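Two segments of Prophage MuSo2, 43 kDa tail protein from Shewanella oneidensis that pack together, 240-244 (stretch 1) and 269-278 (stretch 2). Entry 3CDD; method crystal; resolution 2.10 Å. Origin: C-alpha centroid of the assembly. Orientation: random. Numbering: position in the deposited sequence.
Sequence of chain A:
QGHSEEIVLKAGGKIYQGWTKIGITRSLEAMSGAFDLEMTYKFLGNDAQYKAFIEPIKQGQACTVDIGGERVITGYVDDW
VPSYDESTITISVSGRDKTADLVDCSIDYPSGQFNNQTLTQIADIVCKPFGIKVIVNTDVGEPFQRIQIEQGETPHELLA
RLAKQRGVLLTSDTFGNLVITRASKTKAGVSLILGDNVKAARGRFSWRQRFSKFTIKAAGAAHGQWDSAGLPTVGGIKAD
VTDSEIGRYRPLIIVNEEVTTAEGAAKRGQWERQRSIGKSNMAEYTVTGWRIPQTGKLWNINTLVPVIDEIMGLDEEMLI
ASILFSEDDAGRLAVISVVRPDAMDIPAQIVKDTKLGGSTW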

# COMPACT_ATOMS: atom_id res chain seq x y z
N ASP A 240 10.28 -4.10 32.85
CA ASP A 240 8.95 -4.57 32.47
C ASP A 240 7.89 -3.54 32.79
O ASP A 240 7.89 -2.95 33.86
CB ASP A 240 8.59 -5.86 33.23
CG ASP A 240 9.53 -7.00 32.93
OD1 ASP A 240 10.08 -7.06 31.81
OD2 ASP A 240 9.72 -7.85 33.83
N VAL A 241 7.00 -3.33 31.83
CA VAL A 241 5.76 -2.59 32.06
C VAL A 241 4.58 -3.53 31.76
O VAL A 241 4.40 -3.99 30.64
CB VAL A 241 5.69 -1.31 31.20
CG1 VAL A 241 4.29 -0.69 31.27
CG2 VAL A 241 6.76 -0.31 31.65
N THR A 242 3.81 -3.81 32.80
CA THR A 242 2.65 -4.68 32.71
C THR A 242 1.43 -3.94 32.17
O THR A 242 1.22 -2.75 32.46
CB THR A 242 2.32 -5.34 34.07
OG1 THR A 242 1.39 -6.40 33.88
CG2 THR A 242 1.70 -4.33 35.04
N ASP A 243 0.65 -4.63 31.36
CA ASP A 243 -0.67 -4.15 31.00
C ASP A 243 -1.66 -5.18 31.51
O ASP A 243 -1.84 -6.25 30.91
CB ASP A 243 -0.80 -3.95 29.49
CG ASP A 243 -2.19 -3.47 29.07
OD1 ASP A 243 -3.12 -3.40 29.92
OD2 ASP A 243 -2.37 -3.16 27.88
N SER A 244 -2.29 -4.84 32.63
CA SER A 244 -3.19 -5.73 33.35
C SER A 244 -4.55 -5.93 32.67
O SER A 244 -5.34 -6.79 33.10
CB SER A 244 -3.40 -5.18 34.75
OG SER A 244 -3.90 -3.86 34.66
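Stretch 2 269-278: GQWERQRSIG

Stretch 2 (269-278) is helical throughout, continuing a helix that begins earlier in the chain, and it lies across a short extended segment, the strand 240-242 followed by the loop residues Asp243 and Ser244. Helix and strand run in broadly the same N-to-C direction, crossing at -34° with their axes 8.1 Å apart at closest approach; the contact buries 275 Å², both sides summed. Gly269 opens the walk where the backbones come close, its CA 5.5 Å from Val241 CA. The lack of a side chain makes this possible: a CB on Gly269 would point toward the strand and fall 2.5 Å from Val241 CG2, a clash. Instead that methyl packs against the helix backbone, with Val241 CG2 3.6 Å from Gly269 C and also 3.6 Å from Gln270 N. The Gln270 side chain leaves sideways and touches the same methyl, CG to Val241 CG2 at 4.2 Å. Trp271 points away, and Glu272 makes no contact. One turn on from Gly269, and bonded to it through Arg273 N to Gly269 O at 2.9 Å, Arg273 again faces stretch 1. Its side chain starts extended (chi1 and chi2 both t), then bends at chi3 (p), bringing Arg273 NH1 2.7 Å from Thr242 O in a hydrogen bond with an N-H...O angle of 153°. The carbonyl meets the guanidinium at its edge, while Val241 CG1 covers one face, 3.5 Å from Arg273 NH1. Lower on the same side chain, Arg273 CD rests 3.8 Å from Asp243 CB. Gln274 points away and Arg275 is out of reach. Ser276 faces stretch 1 through a water, which lies 2.9 Å from Ser276 OG and donates to Asp243 OD2 at 2.7 Å. Ile277 completes the contact, its CG1 4.1 Å from Asp243 OD2; Gly278 lies beyond it.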

# COMPACT_ATOMS: atom_id res chain seq x y z
N GLY A 269 8.57 2.08 28.28
CA GLY A 269 7.62 0.97 28.37
C GLY A 269 6.21 1.47 28.60
O GLY A 269 5.27 0.97 28.00
N GLN A 270 6.06 2.46 29.49
CA GLN A 270 4.76 3.07 29.79
C GLN A 270 4.19 3.76 28.56
O GLN A 270 2.99 3.65 28.30
CB GLN A 270 4.89 4.07 30.94
CG GLN A 270 4.94 3.44 32.32
CD GLN A 270 5.47 4.41 33.37
OE1 GLN A 270 5.29 5.63 33.27
NE2 GLN A 270 6.12 3.86 34.40
N TRP A 271 5.05 4.48 27.83
CA TRP A 271 4.70 5.08 26.55
C TRP A 271 4.24 4.01 25.55
O TRP A 271 3.34 4.26 24.74
CB TRP A 271 5.89 5.87 25.98
CG TRP A 271 5.80 6.12 24.49
CD1 TRP A 271 6.04 5.21 23.49
CD2 TRP A 271 5.44 7.34 23.83
NE1 TRP A 271 5.85 5.80 22.26
CE2 TRP A 271 5.49 7.10 22.44
CE3 TRP A 271 5.08 8.62 24.29
CZ2 TRP A 271 5.18 8.09 21.49
CZ3 TRP A 271 4.78 9.62 23.34
CH2 TRP A 271 4.83 9.34 21.96
N GLU A 272 4.87 2.84 25.63
CA GLU A 272 4.59 1.76 24.71
C GLU A 272 3.22 1.14 24.97
O GLU A 272 2.46 0.89 24.02
CB GLU A 272 5.68 0.69 24.81
CG GLU A 272 6.05 0.11 23.47
CD GLU A 272 6.86 1.07 22.63
OE1 GLU A 272 8.02 1.36 23.01
OE2 GLU A 272 6.35 1.53 21.59
N ARG A 273 2.91 0.91 26.25
CA ARG A 273 1.59 0.43 26.68
C ARG A 273 0.51 1.45 26.29
O ARG A 273 -0.54 1.08 25.76
CB ARG A 273 1.56 0.20 28.20
CG ARG A 273 0.20 -0.25 28.75
CD ARG A 273 0.19 -0.36 30.26
NE ARG A 273 0.49 0.91 30.90
CZ ARG A 273 0.99 1.04 32.13
NH1 ARG A 273 1.23 -0.04 32.87
NH2 ARG A 273 1.25 2.24 32.63
N GLN A 274 0.80 2.72 26.52
CA GLN A 274 -0.14 3.78 26.21
C GLN A 274 -0.42 3.92 24.72
O GLN A 274 -1.55 4.19 24.31
CB GLN A 274 0.32 5.11 26.83
CG GLN A 274 -0.71 5.74 27.74
CD GLN A 274 -1.63 4.71 28.44
OE1 GLN A 274 -2.86 4.90 28.51
NE2 GLN A 274 -1.04 3.61 28.95
N ARG A 275 0.61 3.70 23.90
CA ARG A 275 0.46 3.77 22.45
C ARG A 275 -0.34 2.60 21.88
O ARG A 275 -1.11 2.79 20.94
CB ARG A 275 1.83 3.85 21.78
CG ARG A 275 1.78 3.83 20.25
CD ARG A 275 3.17 3.77 19.65
NE ARG A 275 3.79 5.09 19.59
CZ ARG A 275 3.75 5.90 18.53
NH1 ARG A 275 3.10 5.53 17.43
NH2 ARG A 275 4.35 7.07 18.57
N SER A 276 -0.14 1.40 22.43
CA SER A 276 -0.82 0.21 21.94
C SER A 276 -2.30 0.24 22.30
O SER A 276 -3.13 -0.31 21.57
CB SER A 276 -0.17 -1.07 22.48
OG SER A 276 -0.48 -1.26 23.85
N ILE A 277 -2.61 0.88 23.42
CA ILE A 277 -4.00 1.06 23.84
C ILE A 277 -4.74 2.00 22.88
O ILE A 277 -5.81 1.64 22.37
CB ILE A 277 -4.10 1.51 25.32
CG1 ILE A 277 -3.56 0.42 26.25
CG2 ILE A 277 -5.55 1.84 25.67
CD1 ILE A 277 -3.34 0.86 27.71
N GLY A 278 -4.17 3.17 22.59
CA GLY A 278 -4.77 4.09 21.62
C GLY A 278 -4.90 3.54 20.21
O GLY A 278 -5.84 3.87 19.48
O HOH W 1 -1.35 -3.49 25.45